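Local coordinates for DNA polymerase (PDB 1XHX), which replicates phage phi29 DNA from a protein primer by strand displacement, with high processivity and fidelity, at residues 290-295 / 314-319; 488-493 / 503-508; 499-504 / 524-529. The protein carries 2 engineered substitutions. One frame throughout, in Å; residues are numbered along the deposited sequence.

Contact 1: 290-295 / 314-319; sequences CEFELK and EYLKSS
The ring of Phe292 lies against the backbone of Ser318 and Ser319. Ser319 N sits 3.4 Å above one ring face, toward the rim, and Ser319 CB stands over the same ring, 4.0 Å from its centroid, as a CH-pi contact. Leu316 CB meets the ring in plane at its edge, 3.9 Å from Phe292 CE1. The torsion of Phe292 (chi1 52°) places CG between its own N and carbonyl carbon, which swings the ring under the loop. Residue 292 is gripped at both polar backbone atoms: Phe292 N donates to Ser319 OG at 2.9 Å, and Ser319 N returns a bond to Phe292 O, tilted 23° from the carbonyl plane. Farther along, Leu294 N gives a short bond of 2.7 Å to Lys317 O. Tyr340 meets the Phe292 ring at a steep angle and extends this packed side, where Phe292, Leu316 and Ser319 are all buried.

The exposed Glu293 and Lys317 form the looser side. Glu293 curls back so that OE1 comes 3.1 Å from Ser318 CB, while Ser318 OG bonds instead to Gly320 N. Lys317 runs outward in an extended chain, its CG grazing Leu294 CD2. At the margin, beside the partly exposed Glu291, a water links Ser319 OG to Glu291 OE2, whereas OE1 of that glutamate is held by Asn344.

Three hydrogen bonds and one isolated bridge, Glu293 with Ser318, hold an irregular loop along the end of strand 283-294, consistent with the TPR1 insertion of protein-primed family B polymerases.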
# COMPACT_ATOMS: atom_id res chain seq x y z
N CYS A 290 -5.38 -32.65 2.56
CA CYS A 290 -6.71 -33.18 2.31
C CYS A 290 -7.26 -32.81 0.95
O CYS A 290 -6.64 -32.09 0.16
CB CYS A 290 -7.69 -32.65 3.37
SG CYS A 290 -7.99 -30.86 3.25
N GLU A 291 -8.46 -33.33 0.69
CA GLU A 291 -9.20 -33.01 -0.50
C GLU A 291 -10.44 -32.27 0.02
O GLU A 291 -10.86 -32.50 1.15
CB GLU A 291 -9.56 -34.26 -1.32
CG GLU A 291 -8.35 -34.94 -1.94
CD GLU A 291 -8.67 -36.27 -2.61
OE1 GLU A 291 -8.65 -37.32 -1.93
OE2 GLU A 291 -8.95 -36.27 -3.83
N PHE A 292 -11.03 -31.42 -0.81
CA PHE A 292 -12.20 -30.69 -0.36
C PHE A 292 -13.21 -30.44 -1.48
O PHE A 292 -12.86 -30.45 -2.66
CB PHE A 292 -11.77 -29.37 0.30
CG PHE A 292 -10.85 -28.54 -0.55
CD1 PHE A 292 -11.34 -27.74 -1.57
CD2 PHE A 292 -9.48 -28.59 -0.35
CE1 PHE A 292 -10.49 -27.00 -2.38
CE2 PHE A 292 -8.61 -27.86 -1.15
CZ PHE A 292 -9.12 -27.05 -2.17
N GLU A 293 -14.46 -30.22 -1.09
CA GLU A 293 -15.55 -29.99 -2.03
C GLU A 293 -16.45 -28.89 -1.46
O GLU A 293 -16.96 -29.01 -0.36
CB GLU A 293 -16.35 -31.28 -2.21
CG GLU A 293 -17.12 -31.40 -3.51
CD GLU A 293 -16.21 -31.37 -4.73
OE1 GLU A 293 -15.10 -31.94 -4.67
OE2 GLU A 293 -16.62 -30.79 -5.76
N LEU A 294 -16.65 -27.81 -2.22
CA LEU A 294 -17.47 -26.69 -1.77
C LEU A 294 -18.91 -27.11 -1.48
O LEU A 294 -19.56 -27.72 -2.32
CB LEU A 294 -17.47 -25.58 -2.82
CG LEU A 294 -18.28 -24.32 -2.49
CD1 LEU A 294 -17.77 -23.70 -1.20
CD2 LEU A 294 -18.16 -23.31 -3.63
N LYS A 295 -19.39 -26.78 -0.28
CA LYS A 295 -20.75 -27.12 0.11
C LYS A 295 -21.74 -26.26 -0.66
O LYS A 295 -21.47 -25.11 -0.95
CB LYS A 295 -20.95 -26.90 1.62
CG LYS A 295 -20.22 -27.89 2.51
CD LYS A 295 -20.39 -27.52 3.98
CE LYS A 295 -19.84 -28.61 4.89
NZ LYS A 295 -19.83 -28.20 6.32
N GLU A 314 -7.59 -17.12 -7.49
CA GLU A 314 -8.93 -17.66 -7.60
C GLU A 314 -9.24 -18.56 -6.42
O GLU A 314 -8.35 -19.20 -5.86
CB GLU A 314 -9.07 -18.47 -8.90
CG GLU A 314 -10.49 -18.96 -9.16
CD GLU A 314 -10.55 -19.97 -10.28
OE1 GLU A 314 -9.89 -21.02 -10.17
OE2 GLU A 314 -11.27 -19.71 -11.27
N TYR A 315 -10.51 -18.60 -6.02
CA TYR A 315 -10.93 -19.44 -4.91
C TYR A 315 -11.52 -20.75 -5.43
O TYR A 315 -12.48 -20.76 -6.21
CB TYR A 315 -11.92 -18.69 -4.02
CG TYR A 315 -11.26 -17.50 -3.33
CD1 TYR A 315 -11.21 -16.24 -3.93
CD2 TYR A 315 -10.61 -17.67 -2.11
CE1 TYR A 315 -10.56 -15.19 -3.31
CE2 TYR A 315 -9.95 -16.63 -1.48
CZ TYR A 315 -9.92 -15.39 -2.10
OH TYR A 315 -9.24 -14.34 -1.50
N LEU A 316 -10.91 -21.85 -4.99
CA LEU A 316 -11.28 -23.21 -5.40
C LEU A 316 -12.60 -23.79 -4.90
O LEU A 316 -12.96 -23.65 -3.72
CB LEU A 316 -10.14 -24.16 -5.01
CG LEU A 316 -8.76 -23.72 -5.50
CD1 LEU A 316 -7.71 -24.70 -5.00
CD2 LEU A 316 -8.74 -23.66 -7.02
N LYS A 317 -13.32 -24.45 -5.80
CA LYS A 317 -14.58 -25.08 -5.45
C LYS A 317 -14.30 -26.51 -4.99
O LYS A 317 -15.09 -27.12 -4.28
CB LYS A 317 -15.52 -25.09 -6.66
CG LYS A 317 -15.91 -23.70 -7.15
CD LYS A 317 -16.91 -23.76 -8.31
CE LYS A 317 -17.30 -22.37 -8.79
NZ LYS A 317 -18.30 -22.41 -9.89
N SER A 318 -13.16 -27.04 -5.41
CA SER A 318 -12.76 -28.39 -5.03
C SER A 318 -11.30 -28.58 -5.39
O SER A 318 -10.77 -27.90 -6.27
CB SER A 318 -13.61 -29.44 -5.75
OG SER A 318 -12.90 -30.03 -6.82
N SER A 319 -10.65 -29.51 -4.70
CA SER A 319 -9.24 -29.82 -4.94
C SER A 319 -9.10 -30.55 -6.28
O SER A 319 -7.99 -30.87 -6.73
CB SER A 319 -8.69 -30.68 -3.79
OG SER A 319 -9.63 -31.65 -3.37
O HOH W 1 -10.21 -33.59 -4.92

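Contact 2: 488-493 / 503-508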
# COMPACT_ATOMS: atom_id res chain seq x y z
N THR A 488 -25.43 3.49 -2.99
CA THR A 488 -26.52 2.77 -3.64
C THR A 488 -26.45 3.11 -5.12
O THR A 488 -26.38 4.28 -5.48
CB THR A 488 -27.88 3.21 -3.08
OG1 THR A 488 -27.90 3.00 -1.66
CG2 THR A 488 -29.01 2.41 -3.72
N PHE A 489 -26.48 2.09 -5.97
CA PHE A 489 -26.40 2.33 -7.40
C PHE A 489 -27.65 1.88 -8.15
O PHE A 489 -28.35 0.96 -7.73
CB PHE A 489 -25.14 1.68 -7.99
CG PHE A 489 -25.04 0.20 -7.73
CD1 PHE A 489 -25.76 -0.71 -8.50
CD2 PHE A 489 -24.18 -0.30 -6.75
CE1 PHE A 489 -25.63 -2.10 -8.30
CE2 PHE A 489 -24.05 -1.67 -6.54
CZ PHE A 489 -24.77 -2.57 -7.31
N LYS A 490 -27.91 2.56 -9.26
CA LYS A 490 -29.06 2.33 -10.12
C LYS A 490 -28.75 1.22 -11.11
O LYS A 490 -29.66 0.54 -11.60
CB LYS A 490 -29.42 3.63 -10.84
CG LYS A 490 -30.67 3.57 -11.70
CD LYS A 490 -30.92 4.91 -12.37
CE LYS A 490 -32.21 4.92 -13.17
NZ LYS A 490 -33.42 4.69 -12.32
N ARG A 491 -27.47 1.05 -11.43
CA ARG A 491 -27.04 0.01 -12.34
C ARG A 491 -25.53 -0.14 -12.29
O ARG A 491 -24.81 0.80 -11.94
CB ARG A 491 -27.49 0.29 -13.76
CG ARG A 491 -26.86 1.50 -14.39
CD ARG A 491 -27.11 1.47 -15.89
NE ARG A 491 -26.61 2.67 -16.55
CZ ARG A 491 -26.52 2.81 -17.86
NH1 ARG A 491 -26.89 1.82 -18.67
NH2 ARG A 491 -26.07 3.95 -18.37
N ALA A 492 -25.04 -1.32 -12.64
CA ALA A 492 -23.61 -1.57 -12.61
C ALA A 492 -23.23 -2.72 -13.53
O ALA A 492 -24.09 -3.37 -14.12
CB ALA A 492 -23.18 -1.89 -11.17
N LYS A 493 -21.92 -2.95 -13.63
CA LYS A 493 -21.38 -4.01 -14.46
C LYS A 493 -20.01 -4.39 -13.93
O LYS A 493 -19.10 -3.57 -13.89
CB LYS A 493 -21.27 -3.54 -15.92
CG LYS A 493 -20.64 -4.56 -16.85
CD LYS A 493 -20.70 -4.10 -18.31
CE LYS A 493 -20.19 -5.18 -19.26
NZ LYS A 493 -20.20 -4.76 -20.69
N ASP A 503 -23.48 3.46 -11.50
CA ASP A 503 -24.15 4.75 -11.62
C ASP A 503 -24.70 4.99 -10.22
O ASP A 503 -25.76 4.49 -9.86
CB ASP A 503 -25.32 4.70 -12.62
CG ASP A 503 -24.88 4.97 -14.05
OD1 ASP A 503 -23.89 5.70 -14.25
OD2 ASP A 503 -25.54 4.45 -14.98
N ILE A 504 -23.94 5.73 -9.42
CA ILE A 504 -24.31 6.00 -8.03
C ILE A 504 -25.33 7.11 -7.83
O ILE A 504 -25.23 8.18 -8.44
CB ILE A 504 -23.05 6.37 -7.22
CG1 ILE A 504 -21.94 5.35 -7.49
CG2 ILE A 504 -23.36 6.46 -5.73
CD1 ILE A 504 -22.21 3.97 -6.91
N TYR A 505 -26.32 6.86 -6.98
CA TYR A 505 -27.32 7.87 -6.67
C TYR A 505 -26.62 8.95 -5.84
O TYR A 505 -26.02 8.63 -4.82
CB TYR A 505 -28.46 7.29 -5.83
CG TYR A 505 -29.40 6.37 -6.56
CD1 TYR A 505 -29.29 4.99 -6.43
CD2 TYR A 505 -30.43 6.89 -7.36
CE1 TYR A 505 -30.18 4.14 -7.09
CE2 TYR A 505 -31.31 6.05 -8.02
CZ TYR A 505 -31.19 4.67 -7.88
OH TYR A 505 -32.05 3.84 -8.54
N MET A 506 -26.71 10.21 -6.27
CA MET A 506 -26.08 11.31 -5.55
C MET A 506 -27.10 12.40 -5.22
O MET A 506 -28.02 12.66 -6.01
CB MET A 506 -24.95 11.92 -6.38
CG MET A 506 -23.86 10.94 -6.83
SD MET A 506 -22.92 10.22 -5.46
CE MET A 506 -21.88 11.63 -4.97
N LYS A 507 -26.94 13.04 -4.07
CA LYS A 507 -27.83 14.12 -3.66
C LYS A 507 -27.01 15.32 -3.18
O LYS A 507 -25.92 15.17 -2.63
CB LYS A 507 -28.78 13.65 -2.56
CG LYS A 507 -28.09 13.26 -1.27
CD LYS A 507 -29.10 12.87 -0.21
CE LYS A 507 -28.42 12.45 1.08
NZ LYS A 507 -29.39 11.98 2.11
N GLU A 508 -27.55 16.52 -3.40
CA GLU A 508 -26.88 17.75 -2.99
C GLU A 508 -27.15 18.12 -1.54
O GLU A 508 -28.30 18.13 -1.10
CB GLU A 508 -27.32 18.91 -3.89
CG GLU A 508 -26.75 18.86 -5.30
CD GLU A 508 -27.23 20.01 -6.17
OE1 GLU A 508 -27.53 21.09 -5.62
OE2 GLU A 508 -27.30 19.84 -7.41
O HOH W 2 -25.29 6.36 -2.93
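Arg491 and Asp503 are joined by a salt bridge in which NE, rather than a terminal nitrogen, does the work: Arg491 NE lies 2.6 Å from Asp503 OD2. The oxygen sits at the guanidinium edge, 9° out of its plane, although the two flat groups are turned 32° apart. Both side chains point the same way, and the chi1 of Arg491 (66°), with an extended chain from CG to NE, carries the nitrogen alongside the carboxylate. Phe543 meets the arginine in a cation-pi contact, and Glu241 OE2 makes a long, weak ion pair with NH1.

Three backbone bonds follow. Asp503 N donates to Arg491 O, Lys490 N to Asp503 O at 3.0 Å, and Tyr505 N to Thr488 O at 3.0 Å, the last nearly straight. Past these, a water accepts from Thr488 N and has Tyr505 O among the acceptors around it.

The Tyr505 ring packs across the corner at Lys490. Thr488 O lies at its edge, near the ring plane, 3.1 Å from CD1, and Thr488 CG2 touches the same carbon at 3.8 Å. Lys490 crosses the ring end at about a right angle, CB and CG each 3.5 Å from Tyr505 OH, which is hydrogen-bonded to Glu244. Elsewhere Phe489 CB meets Ile504 CD1 at 3.9 Å, beside the non-hydrogen-bonded pair formed by these two residues.

Strand 499-509 therefore pairs with the chain on both sides of a corner, where strand 483-489 of one sheet gives way to strand 491-496 of another. Since Asp503 is buried, the arginine probably stabilises its negative charge, while CB and CG of Lys490 rest against the hydroxyl end of Tyr505 and the lysine's own backbone N-H is used by Asp503 O.

Contact 3: 499-504 / 524-529; sequences TYIQDI and IKFSVK
Tyr500 and Lys529 lie side by side on one face of the sheet, and the lysine can be followed outward along the phenol. Its CB stands over the ring face, 3.9 Å from the centroid and 18° off the normal, a CH-pi contact. CG reaches the far end of the ring, 3.6 Å from Tyr500 OH. The chain then bends (chi2 -59°), and CD, CE and NZ lead away from the ring. Below the pair, Tyr500 N and O both bond to the backbone of Lys529.

Gln502 with Ser527 and Ile504 with Lys525 are also doubly hydrogen-bonded antiparallel pairs. A water joins Gln502 OE1 to Ser527 OG on the same face. On the reverse face, Ile501 CG2 packs on Val528 CG1 at 3.9 Å, and Asp503 OD1 lies 3.3 Å from Phe526 CD1 at the ring edge, OD2 being taken by Arg491. Ile524 CG2 crosses the aspartate, 3.4 Å from Asp503 CB.

The Tyr500 ring stacks on Tyr494 and meets His461 edge-to-face; its side chain is about 6 Å from that of Asp456, which binds the catalytic magnesium. Tyr500 probably binds template-primer DNA; Lys529 stabilises the primer terminus. The CH-pi contact and backbone bonds probably fix the lysine's first carbons, its amine clear of the phenol.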
# COMPACT_ATOMS: atom_id res chain seq x y z
N THR A 499 -12.59 -4.67 -10.99
CA THR A 499 -12.88 -4.13 -12.32
C THR A 499 -14.39 -4.03 -12.52
O THR A 499 -15.04 -5.02 -12.86
CB THR A 499 -12.29 -5.05 -13.42
OG1 THR A 499 -10.87 -5.17 -13.22
CG2 THR A 499 -12.55 -4.47 -14.80
N TYR A 500 -14.95 -2.83 -12.32
CA TYR A 500 -16.39 -2.65 -12.46
C TYR A 500 -16.81 -1.18 -12.62
O TYR A 500 -16.01 -0.28 -12.44
CB TYR A 500 -17.10 -3.25 -11.24
CG TYR A 500 -16.72 -2.59 -9.92
CD1 TYR A 500 -17.43 -1.50 -9.44
CD2 TYR A 500 -15.63 -3.05 -9.18
CE1 TYR A 500 -17.07 -0.87 -8.24
CE2 TYR A 500 -15.25 -2.43 -7.98
CZ TYR A 500 -15.98 -1.33 -7.52
OH TYR A 500 -15.63 -0.71 -6.34
N ILE A 501 -18.09 -0.97 -12.96
CA ILE A 501 -18.64 0.38 -13.12
C ILE A 501 -20.02 0.46 -12.49
O ILE A 501 -20.75 -0.53 -12.45
CB ILE A 501 -18.75 0.79 -14.62
CG1 ILE A 501 -19.67 -0.18 -15.37
CG2 ILE A 501 -17.38 0.80 -15.27
CD1 ILE A 501 -19.91 0.19 -16.83
N GLN A 502 -20.38 1.64 -11.99
CA GLN A 502 -21.67 1.86 -11.36
C GLN A 502 -22.19 3.27 -11.61
O GLN A 502 -21.41 4.18 -11.91
CB GLN A 502 -21.61 1.66 -9.84
CG GLN A 502 -20.83 0.45 -9.35
CD GLN A 502 -20.57 0.49 -7.84
OE1 GLN A 502 -20.13 1.50 -7.30
NE2 GLN A 502 -20.77 -0.51 -7.00
N ASP A 503 -23.48 3.46 -11.50
CA ASP A 503 -24.15 4.75 -11.62
C ASP A 503 -24.70 4.99 -10.22
O ASP A 503 -25.76 4.49 -9.86
CB ASP A 503 -25.32 4.70 -12.62
CG ASP A 503 -24.88 4.97 -14.05
OD1 ASP A 503 -23.89 5.70 -14.25
OD2 ASP A 503 -25.54 4.45 -14.98
N ILE A 504 -23.94 5.73 -9.42
CA ILE A 504 -24.31 6.00 -8.03
C ILE A 504 -25.33 7.11 -7.83
O ILE A 504 -25.23 8.18 -8.44
CB ILE A 504 -23.05 6.37 -7.22
CG1 ILE A 504 -21.94 5.35 -7.49
CG2 ILE A 504 -23.36 6.46 -5.73
CD1 ILE A 504 -22.21 3.97 -6.91
N ILE A 524 -26.86 11.30 -10.80
CA ILE A 524 -26.35 9.95 -10.97
C ILE A 524 -24.88 10.11 -11.33
O ILE A 524 -24.55 10.66 -12.38
CB ILE A 524 -27.09 9.20 -12.10
CG1 ILE A 524 -28.55 8.97 -11.70
CG2 ILE A 524 -26.41 7.86 -12.37
CD1 ILE A 524 -28.75 8.09 -10.50
N LYS A 525 -24.01 9.65 -10.44
CA LYS A 525 -22.57 9.75 -10.65
C LYS A 525 -22.00 8.46 -11.21
O LYS A 525 -22.05 7.42 -10.57
CB LYS A 525 -21.86 10.09 -9.34
CG LYS A 525 -20.35 9.97 -9.40
CD LYS A 525 -19.77 10.07 -8.00
CE LYS A 525 -18.30 9.69 -7.97
NZ LYS A 525 -17.80 9.68 -6.57
N PHE A 526 -21.44 8.55 -12.41
CA PHE A 526 -20.83 7.40 -13.06
C PHE A 526 -19.48 7.13 -12.39
O PHE A 526 -18.67 8.04 -12.24
CB PHE A 526 -20.62 7.71 -14.55
CG PHE A 526 -20.12 6.54 -15.34
CD1 PHE A 526 -20.96 5.49 -15.66
CD2 PHE A 526 -18.79 6.49 -15.75
CE1 PHE A 526 -20.50 4.40 -16.40
CE2 PHE A 526 -18.32 5.41 -16.49
CZ PHE A 526 -19.18 4.36 -16.81
N SER A 527 -19.25 5.89 -11.97
CA SER A 527 -18.00 5.54 -11.31
C SER A 527 -17.32 4.33 -11.94
O SER A 527 -17.95 3.29 -12.15
CB SER A 527 -18.25 5.27 -9.83
OG SER A 527 -17.03 5.02 -9.16
N VAL A 528 -16.03 4.47 -12.23
CA VAL A 528 -15.25 3.40 -12.85
C VAL A 528 -14.10 2.95 -11.97
O VAL A 528 -13.29 3.76 -11.52
CB VAL A 528 -14.63 3.87 -14.19
CG1 VAL A 528 -14.01 2.69 -14.92
CG2 VAL A 528 -15.67 4.54 -15.05
N LYS A 529 -14.02 1.64 -11.72
CA LYS A 529 -12.94 1.08 -10.91
C LYS A 529 -12.24 -0.01 -11.71
O LYS A 529 -12.86 -0.99 -12.11
CB LYS A 529 -13.47 0.49 -9.60
CG LYS A 529 -14.18 1.49 -8.72
CD LYS A 529 -13.27 2.64 -8.34
CE LYS A 529 -14.04 3.68 -7.55
NZ LYS A 529 -13.25 4.93 -7.35
O HOH W 3 -17.45 2.88 -7.00

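Contacts 2 and 3 share Asp503 and Ile504 on strand 499-509, which pairs with the end of 483-489 and the start of 491-496 in one and with 523-530 in the other; their centres are 7 Å apart. Contact 1 belongs to a different sheet, with its nearest atoms about 13 Å from contact 3 and 18 Å from contact 2. Contact 2 is the most buried and the one with a salt bridge across its segments. Contact 3 is partly buried, with regular strand pairing and two lysines at its surface, and holds residues linked to DNA. Contact 1, also partly buried, has an isolated bridge, two backbone bonds, one to a serine hydroxyl and a ring against the loop.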